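Local structure of phospholipase C-beta (PLC-beta) (Sepia officinalis, 3QR0) at residues Leu147-Gln151 against His747-Arg751; Leu313-Arg318 against Arg734-Gly740. The protein is a multidomain phospholipase C-beta with a PH domain, EF-hand-like modules, a calcium-bearing TIM barrel in X and Y parts, and a C2 domain. All coordinates share one frame; numbering follows the deposited sequence.

Contact 1. Residues Leu147-Gln151 against His747-Arg751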
ATOM      1  N   LEU A 147       0.216  10.504  -3.408  1.00 23.05           N
ATOM      2  CA  LEU A 147      -0.383   9.525  -2.508  1.00 23.32           C
ATOM      3  C   LEU A 147      -0.035   9.735  -1.025  1.00 23.45           C
ATOM      4  O   LEU A 147      -0.756   9.250  -0.154  1.00 23.44           O
ATOM      5  CB  LEU A 147       0.032   8.113  -2.929  1.00 23.43           C
ATOM      6  CG  LEU A 147      -0.549   7.636  -4.261  1.00 24.31           C
ATOM      7  CD1 LEU A 147       0.076   6.292  -4.651  1.00 25.45           C
ATOM      8  CD2 LEU A 147      -2.073   7.543  -4.191  1.00 24.96           C
ATOM      9  N   ASN A 148       1.054  10.450  -0.750  1.00 23.73           N
ATOM     10  CA  ASN A 148       1.517  10.690   0.620  1.00 24.02           C
ATOM     11  C   ASN A 148       1.404  12.129   1.115  1.00 24.47           C
ATOM     12  O   ASN A 148       1.982  12.471   2.151  1.00 24.60           O
ATOM     13  CB  ASN A 148       2.971  10.236   0.744  1.00 24.00           C
ATOM     14  CG  ASN A 148       3.091   8.745   0.851  1.00 24.15           C
ATOM     15  OD1 ASN A 148       3.150   8.216   1.948  1.00 26.20           O
ATOM     16  ND2 ASN A 148       3.090   8.053  -0.283  1.00 23.58           N
ATOM     17  N   LYS A 149       0.647  12.969   0.416  1.00 24.52           N
ATOM     18  CA  LYS A 149       0.599  14.378   0.783  1.00 25.15           C
ATOM     19  C   LYS A 149      -0.090  14.601   2.132  1.00 24.81           C
ATOM     20  O   LYS A 149      -0.951  13.820   2.552  1.00 24.56           O
ATOM     21  CB  LYS A 149      -0.030  15.237  -0.324  1.00 25.44           C
ATOM     22  CG  LYS A 149      -1.481  14.977  -0.620  1.00 26.83           C
ATOM     23  CD  LYS A 149      -1.871  15.652  -1.936  1.00 27.90           C
ATOM     24  CE  LYS A 149      -3.196  15.160  -2.459  1.00 28.58           C
ATOM     25  NZ  LYS A 149      -3.208  13.684  -2.668  1.00 29.99           N
ATOM     26  N   ASN A 150       0.324  15.670   2.808  1.00 24.61           N
ATOM     27  CA  ASN A 150      -0.189  16.005   4.130  1.00 24.69           C
ATOM     28  C   ASN A 150      -1.550  16.682   3.959  1.00 24.76           C
ATOM     29  O   ASN A 150      -2.005  16.884   2.831  1.00 24.49           O
ATOM     30  CB  ASN A 150       0.821  16.908   4.868  1.00 24.83           C
ATOM     31  CG  ASN A 150       0.664  16.867   6.386  1.00 25.61           C
ATOM     32  OD1 ASN A 150      -0.251  16.235   6.911  1.00 26.00           O
ATOM     33  ND2 ASN A 150       1.558  17.558   7.095  1.00 25.48           N
ATOM     34  N   GLN A 151      -2.198  17.032   5.066  1.00 25.05           N
ATOM     35  CA  GLN A 151      -3.559  17.568   5.016  1.00 25.39           C
ATOM     36  C   GLN A 151      -3.708  18.867   4.214  1.00 25.43           C
ATOM     37  O   GLN A 151      -4.725  19.045   3.537  1.00 25.36           O
ATOM     38  CB  GLN A 151      -4.118  17.764   6.424  1.00 26.11           C
ATOM     39  CG  GLN A 151      -5.628  17.913   6.454  1.00 27.83           C
ATOM     40  CD  GLN A 151      -6.163  18.072   7.857  1.00 30.55           C
ATOM     41  OE1 GLN A 151      -6.728  19.114   8.207  1.00 34.19           O
ATOM     42  NE2 GLN A 151      -5.981  17.043   8.680  1.00 30.03           N
ATOM     43  N   HIS A 747      -0.045  15.464  11.615  1.00 22.94           N
ATOM     44  CA  HIS A 747      -1.273  15.044  10.954  1.00 22.96           C
ATOM     45  C   HIS A 747      -1.002  13.725  10.256  1.00 22.62           C
ATOM     46  O   HIS A 747       0.063  13.521   9.671  1.00 23.04           O
ATOM     47  CB  HIS A 747      -1.771  16.087   9.956  1.00 23.04           C
ATOM     48  CG  HIS A 747      -2.298  17.323  10.606  1.00 23.60           C
ATOM     49  ND1 HIS A 747      -1.483  18.375  10.963  1.00 23.52           N
ATOM     50  CD2 HIS A 747      -3.550  17.668  10.984  1.00 23.98           C
ATOM     51  CE1 HIS A 747      -2.214  19.321  11.527  1.00 24.86           C
ATOM     52  NE2 HIS A 747      -3.470  18.919  11.551  1.00 24.79           N
ATOM     53  N   VAL A 748      -1.982  12.833  10.321  1.00 22.79           N
ATOM     54  CA  VAL A 748      -1.858  11.485   9.795  1.00 21.94           C
ATOM     55  C   VAL A 748      -3.008  11.242   8.819  1.00 21.74           C
ATOM     56  O   VAL A 748      -4.067  10.761   9.223  1.00 21.12           O
ATOM     57  CB  VAL A 748      -1.909  10.451  10.948  1.00 22.07           C
ATOM     58  CG1 VAL A 748      -1.636   9.043  10.427  1.00 21.19           C
ATOM     59  CG2 VAL A 748      -0.915  10.818  12.039  1.00 22.98           C
ATOM     60  N   PRO A 749      -2.823  11.614   7.534  1.00 21.55           N
ATOM     61  CA  PRO A 749      -3.859  11.308   6.548  1.00 21.41           C
ATOM     62  C   PRO A 749      -4.168   9.818   6.523  1.00 20.83           C
ATOM     63  O   PRO A 749      -3.253   8.987   6.496  1.00 20.58           O
ATOM     64  CB  PRO A 749      -3.240  11.772   5.225  1.00 21.36           C
ATOM     65  CG  PRO A 749      -2.278  12.853   5.634  1.00 21.63           C
ATOM     66  CD  PRO A 749      -1.724  12.405   6.951  1.00 21.68           C
ATOM     67  N   LEU A 750      -5.451   9.488   6.560  1.00 20.86           N
ATOM     68  CA  LEU A 750      -5.881   8.098   6.636  1.00 20.62           C
ATOM     69  C   LEU A 750      -5.970   7.424   5.267  1.00 20.23           C
ATOM     70  O   LEU A 750      -6.207   8.072   4.244  1.00 20.39           O
ATOM     71  CB  LEU A 750      -7.229   8.010   7.343  1.00 21.15           C
ATOM     72  CG  LEU A 750      -7.234   8.472   8.796  1.00 22.17           C
ATOM     73  CD1 LEU A 750      -8.669   8.480   9.343  1.00 23.30           C
ATOM     74  CD2 LEU A 750      -6.337   7.578   9.649  1.00 22.72           C
ATOM     75  N   ARG A 751      -5.784   6.109   5.281  1.00 19.88           N
ATOM     76  CA  ARG A 751      -5.824   5.264   4.100  1.00 20.04           C
ATOM     77  C   ARG A 751      -6.939   4.240   4.231  1.00 20.04           C
ATOM     78  O   ARG A 751      -7.339   3.877   5.351  1.00 19.31           O
ATOM     79  CB  ARG A 751      -4.499   4.517   3.961  1.00 20.08           C
ATOM     80  CG  ARG A 751      -3.288   5.421   3.936  1.00 21.52           C
ATOM     81  CD  ARG A 751      -3.183   6.113   2.607  1.00 23.45           C
ATOM     82  NE  ARG A 751      -2.063   7.051   2.545  1.00 26.01           N
ATOM     83  CZ  ARG A 751      -0.779   6.705   2.476  1.00 28.21           C
ATOM     84  NH1 ARG A 751      -0.404   5.431   2.485  1.00 28.99           N
ATOM     85  NH2 ARG A 751       0.145   7.652   2.405  1.00 30.29           N
TER
HETATM   86  O   HOH W   1      -2.768   9.611   2.266  1.00 26.13           O
HETATM   87  O   HOH W   2       1.998  15.869   9.677  1.00 24.07           O

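Contact 2. Residues Leu313-Arg318 against Arg734-Gly740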
ATOM      1  N   LEU A 313       4.560  13.344   7.754  1.00 24.15           N
ATOM      2  CA  LEU A 313       5.000  12.238   8.603  1.00 24.86           C
ATOM      3  C   LEU A 313       5.848  11.215   7.838  1.00 24.79           C
ATOM      4  O   LEU A 313       6.682  10.537   8.425  1.00 24.84           O
ATOM      5  CB  LEU A 313       3.797  11.550   9.265  1.00 24.86           C
ATOM      6  CG  LEU A 313       3.024  10.513   8.446  1.00 25.55           C
ATOM      7  CD1 LEU A 313       3.752   9.164   8.425  1.00 26.34           C
ATOM      8  CD2 LEU A 313       1.627  10.337   9.007  1.00 26.61           C
ATOM      9  N   THR A 314       5.640  11.116   6.527  1.00 25.28           N
ATOM     10  CA  THR A 314       6.327  10.117   5.710  1.00 25.61           C
ATOM     11  C   THR A 314       7.813  10.454   5.527  1.00 26.05           C
ATOM     12  O   THR A 314       8.138  11.542   5.050  1.00 25.96           O
ATOM     13  CB  THR A 314       5.669   9.994   4.323  1.00 25.59           C
ATOM     14  OG1 THR A 314       4.282   9.668   4.482  1.00 25.85           O
ATOM     15  CG2 THR A 314       6.359   8.916   3.483  1.00 26.41           C
ATOM     16  N   PRO A 315       8.717   9.530   5.924  1.00 26.32           N
ATOM     17  CA  PRO A 315      10.156   9.726   5.694  1.00 26.90           C
ATOM     18  C   PRO A 315      10.492   9.537   4.219  1.00 27.23           C
ATOM     19  O   PRO A 315      10.437   8.418   3.701  1.00 26.47           O
ATOM     20  CB  PRO A 315      10.814   8.652   6.564  1.00 26.79           C
ATOM     21  CG  PRO A 315       9.759   7.625   6.796  1.00 26.67           C
ATOM     22  CD  PRO A 315       8.432   8.292   6.675  1.00 26.36           C
ATOM     23  N   MET A 316      10.821  10.635   3.552  1.00 28.32           N
ATOM     24  CA  MET A 316      10.985  10.624   2.100  1.00 29.39           C
ATOM     25  C   MET A 316      12.134   9.724   1.638  1.00 29.24           C
ATOM     26  O   MET A 316      12.022   9.084   0.597  1.00 28.84           O
ATOM     27  CB  MET A 316      11.147  12.053   1.562  1.00 30.26           C
ATOM     28  CG  MET A 316       9.860  12.872   1.648  1.00 32.95           C
ATOM     29  SD  MET A 316       8.522  12.188   0.624  1.00 39.42           S
ATOM     30  CE  MET A 316       7.066  12.811   1.474  1.00 37.72           C
ATOM     31  N   HIS A 317      13.207   9.648   2.426  1.00 29.71           N
ATOM     32  CA  HIS A 317      14.341   8.775   2.100  1.00 30.13           C
ATOM     33  C   HIS A 317      13.952   7.285   2.106  1.00 29.74           C
ATOM     34  O   HIS A 317      14.571   6.480   1.409  1.00 29.84           O
ATOM     35  CB  HIS A 317      15.549   9.045   3.029  1.00 30.71           C
ATOM     36  CG  HIS A 317      15.356   8.576   4.440  1.00 31.83           C
ATOM     37  ND1 HIS A 317      14.621   9.285   5.369  1.00 33.27           N
ATOM     38  CD2 HIS A 317      15.803   7.469   5.081  1.00 33.07           C
ATOM     39  CE1 HIS A 317      14.620   8.632   6.518  1.00 34.05           C
ATOM     40  NE2 HIS A 317      15.328   7.526   6.371  1.00 34.39           N
ATOM     41  N   ARG A 318      12.925   6.929   2.882  1.00 29.09           N
ATOM     42  CA  ARG A 318      12.392   5.562   2.891  1.00 28.69           C
ATOM     43  C   ARG A 318      11.330   5.338   1.814  1.00 27.68           C
ATOM     44  O   ARG A 318      11.236   4.248   1.261  1.00 27.41           O
ATOM     45  CB  ARG A 318      11.796   5.218   4.259  1.00 28.89           C
ATOM     46  CG  ARG A 318      12.828   4.976   5.350  1.00 30.96           C
ATOM     47  CD  ARG A 318      12.272   4.078   6.468  1.00 33.93           C
ATOM     48  NE  ARG A 318      12.033   2.690   6.034  1.00 36.26           N
ATOM     49  CZ  ARG A 318      10.836   2.103   5.891  1.00 38.90           C
ATOM     50  NH1 ARG A 318       9.695   2.753   6.136  1.00 39.54           N
ATOM     51  NH2 ARG A 318      10.773   0.834   5.494  1.00 39.48           N
ATOM     52  N   ARG A 734      -3.640   3.981   9.202  1.00 21.15           N
ATOM     53  CA  ARG A 734      -2.314   4.354   8.722  1.00 21.59           C
ATOM     54  C   ARG A 734      -1.255   3.505   9.416  1.00 22.02           C
ATOM     55  O   ARG A 734      -1.235   3.422  10.641  1.00 22.13           O
ATOM     56  CB  ARG A 734      -2.054   5.844   8.964  1.00 21.65           C
ATOM     57  CG  ARG A 734      -0.792   6.386   8.295  1.00 22.78           C
ATOM     58  CD  ARG A 734      -0.895   6.368   6.779  1.00 23.40           C
ATOM     59  NE  ARG A 734       0.337   6.865   6.165  1.00 24.40           N
ATOM     60  CZ  ARG A 734       0.549   8.119   5.770  1.00 26.57           C
ATOM     61  NH1 ARG A 734      -0.397   9.051   5.884  1.00 26.41           N
ATOM     62  NH2 ARG A 734       1.723   8.440   5.238  1.00 27.60           N
ATOM     63  N   VAL A 735      -0.388   2.876   8.618  1.00 22.34           N
ATOM     64  CA  VAL A 735       0.711   2.064   9.124  1.00 22.73           C
ATOM     65  C   VAL A 735       1.996   2.889   9.075  1.00 23.58           C
ATOM     66  O   VAL A 735       2.328   3.468   8.038  1.00 23.04           O
ATOM     67  CB  VAL A 735       0.872   0.770   8.291  1.00 22.91           C
ATOM     68  CG1 VAL A 735       2.123   0.002   8.701  1.00 22.56           C
ATOM     69  CG2 VAL A 735      -0.357  -0.118   8.449  1.00 22.44           C
ATOM     70  N   MET A 736       2.699   2.951  10.203  1.00 24.14           N
ATOM     71  CA  MET A 736       3.929   3.716  10.326  1.00 24.99           C
ATOM     72  C   MET A 736       5.046   2.803  10.843  1.00 24.73           C
ATOM     73  O   MET A 736       5.106   2.514  12.032  1.00 24.68           O
ATOM     74  CB  MET A 736       3.716   4.884  11.288  1.00 25.88           C
ATOM     75  CG  MET A 736       2.771   5.956  10.755  1.00 28.31           C
ATOM     76  SD  MET A 736       2.384   7.203  12.001  1.00 34.71           S
ATOM     77  CE  MET A 736       1.259   6.283  13.044  1.00 33.53           C
ATOM     78  N   PRO A 737       5.922   2.324   9.944  1.00 24.67           N
ATOM     79  CA  PRO A 737       7.058   1.511  10.391  1.00 24.86           C
ATOM     80  C   PRO A 737       7.946   2.305  11.343  1.00 25.49           C
ATOM     81  O   PRO A 737       8.157   3.495  11.118  1.00 25.30           O
ATOM     82  CB  PRO A 737       7.797   1.202   9.086  1.00 24.69           C
ATOM     83  CG  PRO A 737       6.766   1.360   8.022  1.00 24.17           C
ATOM     84  CD  PRO A 737       5.920   2.492   8.482  1.00 24.36           C
ATOM     85  N   LEU A 738       8.442   1.666  12.401  1.00 26.12           N
ATOM     86  CA  LEU A 738       9.259   2.365  13.399  1.00 27.06           C
ATOM     87  C   LEU A 738      10.642   2.706  12.856  1.00 27.82           C
ATOM     88  O   LEU A 738      11.293   3.615  13.362  1.00 27.86           O
ATOM     89  CB  LEU A 738       9.399   1.557  14.687  1.00 27.12           C
ATOM     90  CG  LEU A 738       8.126   1.147  15.429  1.00 27.75           C
ATOM     91  CD1 LEU A 738       8.492   0.689  16.837  1.00 27.43           C
ATOM     92  CD2 LEU A 738       7.093   2.271  15.468  1.00 27.42           C
ATOM     93  N   ASP A 739      11.088   1.963  11.844  1.00 28.53           N
ATOM     94  CA  ASP A 739      12.274   2.334  11.074  1.00 29.68           C
ATOM     95  C   ASP A 739      11.950   3.627  10.319  1.00 29.47           C
ATOM     96  O   ASP A 739      11.214   3.612   9.339  1.00 29.93           O
ATOM     97  CB  ASP A 739      12.645   1.201  10.103  1.00 29.79           C
ATOM     98  CG  ASP A 739      13.892   1.501   9.270  1.00 32.44           C
ATOM     99  OD1 ASP A 739      14.121   0.767   8.277  1.00 35.41           O
ATOM    100  OD2 ASP A 739      14.642   2.453   9.588  1.00 34.98           O
ATOM    101  N   GLY A 740      12.476   4.744  10.807  1.00 29.46           N
ATOM    102  CA  GLY A 740      12.273   6.042  10.160  1.00 28.96           C
ATOM    103  C   GLY A 740      11.050   6.828  10.608  1.00 28.38           C
ATOM    104  O   GLY A 740      10.779   7.898  10.060  1.00 28.38           O
TER

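Contact 1. Residues Leu147-Gln151 against His747-Arg751
Asn148 OD1 is held by two groups: Arg751 NH2 gives it a weak hydrogen bond of 3.1 Å, and the hydroxyl of Thr314 is a probable second partner. The oxygen lies at the guanidinium edge, near its plane, while the amide stands almost perpendicular (88°) to that group. Arg751 NH2 is also 3.1 Å from Leu147 O, and a water spans the same pair of residues, taking the NE proton of Arg751 at 2.7 Å and donating to Leu147 O. The far nitrogen of the guanidinium, NH1, forms a salt bridge with Glu615; ND2 of Asn148 is bonded to Leu144 O and to the other carboxylate oxygen of Glu615, so one acid steadies both partners. Arg751 belongs to strand 746-751, an outermost strand of a C2-domain beta sheet, and the loop opposite joins helices 144-147 and 151-165. Midway along the contact, Pro749 presses its ring on this loop, CG coming 3.5 Å from Lys149 O. At the other end Gln151 reaches across to the strand as an extended chain, CG anti to the backbone N (chi1 -163°), and brings NE2 to 3.4 Å from His747 CD2, its amide steeply inclined to the imidazole. That amide is fixed by Tyr222 at OE1 and Gln660 at NE2. Asn150 turns OD1 toward His747 CB at 3.4 Å; the same oxygen accepts from the backbone N of Gln151, which lies 41° out of the carbonyl plane.

Contact 2. Residues Leu313-Arg318 against Arg734-Gly740
Leu313 lays both methyls over one face of the Arg734 guanidinium, CD1 at 3.8 Å from NH2 and CD2 at 3.9 Å from NH1. Arg734 sits on strand 730-737, an outermost strand of one of the two four-stranded antiparallel sheets found in the C2 domain; Leu313, in the EF-hand-like region, lies in the loop ahead of the short helix 316-319. This buried end is the tight one. With CG between backbone N and carbonyl carbon (chi1 82°), the leucine directs its methyls at the arginine, and its CD1 also packs at 4.1 Å on Met736 CG, the two side chains crossing at about a right angle. Thr314 OG1 comes at the guanidinium's edge instead, in its plane and 2.9 Å from Arg734 NH2; both groups have stronger partners outside, Asn148 for the threonine and Pro749 for the arginine. Toward Gly740 the contact thins and solvent begins to share it, for Arg318, Asp739 and Gly740 are all only partly buried. Pro315 still rests its ring on the backbone here, CG lying 3.4 Å from Gly740 O. Arg318 bends at chi3 (68°), and this brings the guanidinium obliquely against Pro737 and Asp739, with NH1 near the ring of Pro737. Its link to Asp739 is a long salt bridge: the carboxylate oxygen stands well out of the guanidinium plane, so the attraction is one of charge, with no N-H aimed at it. Closer still is an aliphatic part of the same side chain: Arg318 CD lies 3.1 Å from Asp739 O.

In the fold
Both contacts dock the C2 domain on the rest of the chain through edge strands, 746-751 in contact 1 and 730-737 in contact 2, which follow each other in sequence but lie in different sheets; contact 2 is nested inside the loop that contact 1 closes. Their centres are about 12 Å apart, and they join where Arg734 NH1 is 2.9 Å from Pro749 O, a probable hydrogen bond. There Arg734 NH2 and Arg751 NH2 come close, and Asn148 OD1, an acceptor close to both, probably eases the like charges. Contact 1 is buried, mostly polar and water-bridged; contact 2 runs from a buried end where leucine packs on a guanidinium and methionine to a partly exposed, loosely paired end.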